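Long-range contact in ESSC (Geobacillus thermodenitrificans, PDB 5FWH), which is a component of the bacterial type VII secretion apparatus, an FtsK/SpoIIIE-type ATPase represented here by its N-terminal forkhead-associated region: residues A[3-15]-A[26-39]. Sequence-based numbering, arbitrary orientation.
Sequences QLWVLYETYCQLF and IGNQLEHHVTVSSF
Tyr8 and Val36 face each other across the beta sandwich of a forkhead-associated (FHA) domain, where the hairpin of strands 3-8 and 11-15 in one sheet packs on strands 26-27 and 34-35 of the other. Val36 CG1 lies over one face of the phenol ring in a CH-pi contact, 4.0 Å from the Tyr8 ring centroid, and Tyr11 CB covers the opposite face, so the ring lies between Tyr11 of its own hairpin and Val36, just beyond strand 34-35. Tyr8 also turns an edge to the face of Phe39 in a T-shaped pair, planes at 76°. With CG between backbone N and carbonyl carbon (chi1 58°), the ring is laid over the partner strand of its hairpin, which presents a face to Val36 and brings OH to the Gln13 amide.

The Gln13 amide ties the polar margin together. Gln13 NE2 donates to Tyr8 OH at 2.8 Å. A second N-H of Gln13 NE2 reaches Thr35 O at 3.2 Å. Both acceptors lie in the amide plane, so the two bonds fix its rotation; the carbonyl of Thr35 is approached from above its plane. Val34 CG1 packs against the amide's other end, 3.6 Å from Gln13 OE1.

Deeper in, Val6 CG2 meets Val34 CG1 and Ile26 CD1, and Ile86 of strand 84-88 continues this apolar layer. Val34 divides its branches: CG1 goes to Val6 and Gln13, while CG2 rests against Phe15, 3.6 Å from CD1. With CG anti to the backbone N (chi1 174°), the Phe15 ring extends past Val34 until its far end meets His33, CZ lying 3.9 Å from His33 CB. At the hairpin tip, Glu9 of the type II' turn from Tyr8 to Tyr11 accepts a hydrogen bond from Ser38 OG at OE2, 3.2 Å away, reached from above the carboxylate plane.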
loop_
_atom_site.group_PDB
_atom_site.type_symbol
_atom_site.label_atom_id
_atom_site.label_comp_id
_atom_site.label_asym_id
_atom_site.label_seq_id
_atom_site.Cartn_x
_atom_site.Cartn_y
_atom_site.Cartn_z
ATOM N N GLN A 3 -9.599 -0.560 -1.160
ATOM C CA GLN A 3 -8.869 -0.815 0.030
ATOM C C GLN A 3 -8.526 0.479 0.749
ATOM O O GLN A 3 -8.308 1.521 0.117
ATOM C CB GLN A 3 -7.631 -1.610 -0.291
ATOM C CG GLN A 3 -7.998 -2.998 -0.822
ATOM C CD GLN A 3 -6.797 -3.886 -1.126
ATOM O OE1 GLN A 3 -6.766 -5.078 -0.739
ATOM N NE2 GLN A 3 -5.845 -3.357 -1.864
ATOM N N LEU A 4 -8.544 0.392 2.071
ATOM C CA LEU A 4 -7.903 1.447 2.872
ATOM C C LEU A 4 -6.657 0.948 3.485
ATOM O O LEU A 4 -6.518 -0.199 3.948
ATOM C CB LEU A 4 -8.761 2.088 3.975
ATOM C CG LEU A 4 -9.753 1.347 4.852
ATOM C CD1 LEU A 4 -10.197 2.302 5.935
ATOM C CD2 LEU A 4 -10.947 0.885 4.044
ATOM N N TRP A 5 -5.793 1.906 3.592
ATOM C CA TRP A 5 -4.519 1.736 4.211
ATOM C C TRP A 5 -4.610 2.491 5.469
ATOM O O TRP A 5 -4.965 3.673 5.447
ATOM C CB TRP A 5 -3.504 2.352 3.330
ATOM C CG TRP A 5 -3.668 1.918 1.941
ATOM C CD1 TRP A 5 -4.764 2.106 1.089
ATOM C CD2 TRP A 5 -2.694 1.318 1.192
ATOM N NE1 TRP A 5 -4.490 1.646 -0.124
ATOM C CE2 TRP A 5 -3.236 1.089 -0.086
ATOM C CE3 TRP A 5 -1.413 0.891 1.476
ATOM C CZ2 TRP A 5 -2.544 0.452 -1.062
ATOM C CZ3 TRP A 5 -0.749 0.275 0.514
ATOM C CH2 TRP A 5 -1.305 0.071 -0.755
ATOM N N VAL A 6 -4.232 1.828 6.525
ATOM C CA VAL A 6 -4.130 2.418 7.850
ATOM C C VAL A 6 -2.627 2.377 8.323
ATOM O O VAL A 6 -2.044 1.348 8.561
ATOM C CB VAL A 6 -5.049 1.670 8.788
ATOM C CG1 VAL A 6 -4.970 2.232 10.224
ATOM C CG2 VAL A 6 -6.462 1.712 8.212
ATOM N N LEU A 7 -2.058 3.553 8.379
ATOM C CA LEU A 7 -0.705 3.783 8.720
ATOM C C LEU A 7 -0.633 4.449 10.094
ATOM O O LEU A 7 -1.316 5.406 10.347
ATOM C CB LEU A 7 -0.028 4.702 7.697
ATOM C CG LEU A 7 -0.011 4.105 6.267
ATOM C CD1 LEU A 7 -1.220 4.609 5.453
ATOM C CD2 LEU A 7 1.286 4.496 5.548
ATOM N N TYR A 8 0.255 3.898 10.914
ATOM C CA TYR A 8 0.517 4.389 12.277
ATOM C C TYR A 8 1.836 3.758 12.760
ATOM O O TYR A 8 2.217 2.649 12.276
ATOM C CB TYR A 8 -0.635 3.987 13.189
ATOM C CG TYR A 8 -0.853 2.501 13.225
ATOM C CD1 TYR A 8 -1.529 1.856 12.197
ATOM C CD2 TYR A 8 -0.401 1.731 14.286
ATOM C CE1 TYR A 8 -1.748 0.528 12.221
ATOM C CE2 TYR A 8 -0.588 0.370 14.300
ATOM C CZ TYR A 8 -1.280 -0.216 13.265
ATOM O OH TYR A 8 -1.486 -1.561 13.250
ATOM N N GLU A 9 2.541 4.445 13.688
ATOM C CA GLU A 9 3.869 4.034 14.135
ATOM C C GLU A 9 4.691 3.566 12.920
ATOM O O GLU A 9 4.867 4.353 12.004
ATOM C CB GLU A 9 3.798 2.993 15.257
ATOM C CG GLU A 9 2.952 3.481 16.443
ATOM C CD GLU A 9 3.262 2.844 17.809
ATOM O OE1 GLU A 9 4.424 2.378 18.047
ATOM O OE2 GLU A 9 2.340 2.823 18.670
ATOM N N THR A 10 5.137 2.307 12.909
ATOM C CA THR A 10 5.945 1.725 11.831
ATOM C C THR A 10 5.173 0.598 11.074
ATOM O O THR A 10 5.761 -0.361 10.566
ATOM C CB THR A 10 7.213 1.137 12.471
ATOM O OG1 THR A 10 6.825 0.211 13.514
ATOM C CG2 THR A 10 8.100 2.277 13.036
ATOM N N TYR A 11 3.845 0.678 11.091
ATOM C CA TYR A 11 2.974 -0.348 10.535
ATOM C C TYR A 11 2.104 0.267 9.468
ATOM O O TYR A 11 1.862 1.481 9.497
ATOM C CB TYR A 11 2.072 -0.939 11.614
ATOM C CG TYR A 11 2.941 -1.501 12.715
ATOM C CD1 TYR A 11 3.738 -2.616 12.473
ATOM C CD2 TYR A 11 3.044 -0.845 13.958
ATOM C CE1 TYR A 11 4.610 -3.105 13.462
ATOM C CE2 TYR A 11 3.879 -1.325 14.935
ATOM C CZ TYR A 11 4.655 -2.449 14.681
ATOM O OH TYR A 11 5.466 -2.910 15.650
ATOM N N CYS A 12 1.658 -0.598 8.546
ATOM C CA CYS A 12 0.633 -0.247 7.600
ATOM C C CYS A 12 -0.269 -1.480 7.536
ATOM O O CYS A 12 0.240 -2.582 7.263
ATOM C CB CYS A 12 1.273 0.007 6.238
ATOM S SG CYS A 12 0.117 0.429 4.900
ATOM N N GLN A 13 -1.542 -1.319 7.870
ATOM C CA GLN A 13 -2.561 -2.379 7.653
ATOM C C GLN A 13 -3.362 -1.992 6.435
ATOM O O GLN A 13 -3.648 -0.801 6.240
ATOM C CB GLN A 13 -3.560 -2.415 8.764
ATOM C CG GLN A 13 -2.988 -2.903 10.058
ATOM C CD GLN A 13 -4.051 -3.213 11.095
ATOM O OE1 GLN A 13 -5.078 -3.863 10.822
ATOM N NE2 GLN A 13 -3.771 -2.808 12.321
ATOM N N LEU A 14 -3.746 -2.998 5.659
ATOM C CA LEU A 14 -4.560 -2.869 4.450
ATOM C C LEU A 14 -5.875 -3.550 4.770
ATOM O O LEU A 14 -5.881 -4.608 5.374
ATOM C CB LEU A 14 -3.801 -3.518 3.285
ATOM C CG LEU A 14 -4.194 -3.179 1.868
ATOM C CD1 LEU A 14 -3.766 -1.768 1.560
ATOM C CD2 LEU A 14 -3.594 -4.120 0.848
ATOM N N PHE A 15 -6.988 -2.904 4.488
ATOM C CA PHE A 15 -8.309 -3.449 4.765
ATOM C C PHE A 15 -9.224 -3.254 3.573
ATOM O O PHE A 15 -9.357 -2.133 3.059
ATOM C CB PHE A 15 -8.894 -2.697 5.941
ATOM C CG PHE A 15 -10.296 -3.060 6.237
ATOM C CD1 PHE A 15 -10.566 -4.134 7.062
ATOM C CD2 PHE A 15 -11.358 -2.365 5.667
ATOM C CE1 PHE A 15 -11.867 -4.503 7.330
ATOM C CE2 PHE A 15 -12.662 -2.710 5.951
ATOM C CZ PHE A 15 -12.919 -3.779 6.776
ATOM N N ILE A 26 -12.455 1.840 12.974
ATOM C CA ILE A 26 -11.097 1.637 13.330
ATOM C C ILE A 26 -11.059 2.074 14.728
ATOM O O ILE A 26 -11.366 3.259 15.029
ATOM C CB ILE A 26 -10.121 2.572 12.539
ATOM C CG1 ILE A 26 -10.324 2.393 11.045
ATOM C CG2 ILE A 26 -8.645 2.387 12.987
ATOM C CD1 ILE A 26 -9.736 3.526 10.220
ATOM N N GLY A 27 -10.582 1.163 15.560
ATOM C CA GLY A 27 -10.496 1.336 16.982
ATOM C C GLY A 27 -9.498 0.368 17.568
ATOM O O GLY A 27 -8.662 -0.167 16.837
ATOM N N ASN A 28 -9.559 0.169 18.892
ATOM C CA ASN A 28 -8.589 -0.664 19.666
ATOM C C ASN A 28 -9.105 -1.968 20.323
ATOM O O ASN A 28 -8.402 -2.629 21.102
ATOM C CB ASN A 28 -7.891 0.209 20.712
ATOM C CG ASN A 28 -8.817 0.680 21.816
ATOM O OD1 ASN A 28 -9.924 0.201 21.950
ATOM N ND2 ASN A 28 -8.332 1.577 22.639
ATOM N N GLN A 29 -10.321 -2.341 19.979
ATOM C CA GLN A 29 -10.906 -3.641 20.330
ATOM C C GLN A 29 -10.702 -4.643 19.222
ATOM O O GLN A 29 -10.622 -4.272 18.079
ATOM C CB GLN A 29 -12.402 -3.481 20.507
ATOM C CG GLN A 29 -12.864 -2.334 21.412
ATOM C CD GLN A 29 -12.191 -2.300 22.778
ATOM O OE1 GLN A 29 -11.803 -3.340 23.349
ATOM N NE2 GLN A 29 -12.060 -1.082 23.322
ATOM N N LEU A 30 -10.697 -5.934 19.555
ATOM C CA LEU A 30 -10.619 -7.004 18.536
ATOM C C LEU A 30 -11.856 -7.112 17.635
ATOM O O LEU A 30 -11.734 -7.584 16.498
ATOM C CB LEU A 30 -10.306 -8.351 19.176
ATOM C CG LEU A 30 -8.947 -8.426 19.900
ATOM C CD1 LEU A 30 -8.774 -9.799 20.546
ATOM C CD2 LEU A 30 -7.757 -8.115 18.989
ATOM N N GLU A 31 -13.013 -6.655 18.125
ATOM C CA GLU A 31 -14.276 -6.664 17.357
ATOM C C GLU A 31 -14.285 -5.688 16.171
ATOM O O GLU A 31 -14.837 -5.989 15.125
ATOM C CB GLU A 31 -15.467 -6.393 18.292
ATOM C CG GLU A 31 -15.591 -4.945 18.739
ATOM C CD GLU A 31 -16.266 -4.742 20.087
ATOM O OE1 GLU A 31 -17.146 -5.553 20.450
ATOM O OE2 GLU A 31 -15.915 -3.747 20.777
ATOM N N HIS A 32 -13.626 -4.540 16.316
ATOM C CA HIS A 32 -13.598 -3.535 15.258
ATOM C C HIS A 32 -13.088 -4.077 13.952
ATOM O O HIS A 32 -12.400 -5.072 13.912
ATOM C CB HIS A 32 -12.735 -2.354 15.664
ATOM C CG HIS A 32 -13.343 -1.525 16.731
ATOM N ND1 HIS A 32 -12.611 -1.039 17.786
ATOM C CD2 HIS A 32 -14.618 -1.107 16.926
ATOM C CE1 HIS A 32 -13.398 -0.310 18.560
ATOM N NE2 HIS A 32 -14.626 -0.355 18.072
ATOM N N HIS A 33 -13.418 -3.372 12.882
ATOM C CA HIS A 33 -12.977 -3.789 11.592
ATOM C C HIS A 33 -11.466 -3.728 11.477
ATOM O O HIS A 33 -10.833 -4.681 10.997
ATOM C CB HIS A 33 -13.666 -2.953 10.548
ATOM C CG HIS A 33 -15.129 -3.193 10.534
ATOM N ND1 HIS A 33 -15.997 -2.522 11.370
ATOM C CD2 HIS A 33 -15.870 -4.117 9.866
ATOM C CE1 HIS A 33 -17.220 -2.991 11.183
ATOM N NE2 HIS A 33 -17.168 -3.963 10.287
ATOM N N VAL A 34 -10.863 -2.621 11.928
ATOM C CA VAL A 34 -9.393 -2.522 11.911
ATOM C C VAL A 34 -8.989 -2.189 13.349
ATOM O O VAL A 34 -9.506 -1.204 13.903
ATOM C CB VAL A 34 -8.916 -1.439 10.898
ATOM C CG1 VAL A 34 -7.413 -1.186 11.048
ATOM C CG2 VAL A 34 -9.215 -1.832 9.464
ATOM N N THR A 35 -8.123 -3.030 13.937
ATOM C CA THR A 35 -7.721 -3.018 15.372
ATOM C C THR A 35 -6.322 -2.427 15.503
ATOM O O THR A 35 -5.351 -3.070 15.124
ATOM C CB THR A 35 -7.628 -4.463 16.001
ATOM O OG1 THR A 35 -8.859 -5.196 15.893
ATOM C CG2 THR A 35 -7.191 -4.410 17.461
ATOM N N VAL A 36 -6.226 -1.187 16.000
ATOM C CA VAL A 36 -4.978 -0.597 16.457
ATOM C C VAL A 36 -4.981 -0.577 17.986
ATOM O O VAL A 36 -5.564 0.314 18.610
ATOM C CB VAL A 36 -4.825 0.846 15.978
ATOM C CG1 VAL A 36 -3.465 1.376 16.430
ATOM C CG2 VAL A 36 -5.028 0.930 14.446
ATOM N N SER A 37 -4.309 -1.548 18.589
ATOM C CA SER A 37 -4.384 -1.726 20.045
ATOM C C SER A 37 -3.488 -0.781 20.815
ATOM O O SER A 37 -3.739 -0.527 21.994
ATOM C CB SER A 37 -4.054 -3.168 20.432
ATOM O OG SER A 37 -2.987 -3.604 19.631
ATOM N N SER A 38 -2.458 -0.269 20.158
ATOM C CA SER A 38 -1.535 0.618 20.824
ATOM C C SER A 38 -2.085 2.040 21.043
ATOM O O SER A 38 -1.469 2.777 21.813
ATOM C CB SER A 38 -0.225 0.673 20.046
ATOM O OG SER A 38 -0.436 1.185 18.739
ATOM N N PHE A 39 -3.194 2.427 20.370
ATOM C CA PHE A 39 -3.851 3.731 20.544
ATOM C C PHE A 39 -5.050 3.689 21.542
ATOM O O PHE A 39 -5.733 2.652 21.659
ATOM C CB PHE A 39 -4.374 4.206 19.206
ATOM C CG PHE A 39 -3.328 4.742 18.264
ATOM C CD1 PHE A 39 -1.974 4.332 18.301
ATOM C CD2 PHE A 39 -3.707 5.663 17.304
ATOM C CE1 PHE A 39 -1.046 4.842 17.402
ATOM C CE2 PHE A 39 -2.773 6.179 16.405
ATOM C CZ PHE A 39 -1.445 5.773 16.452
#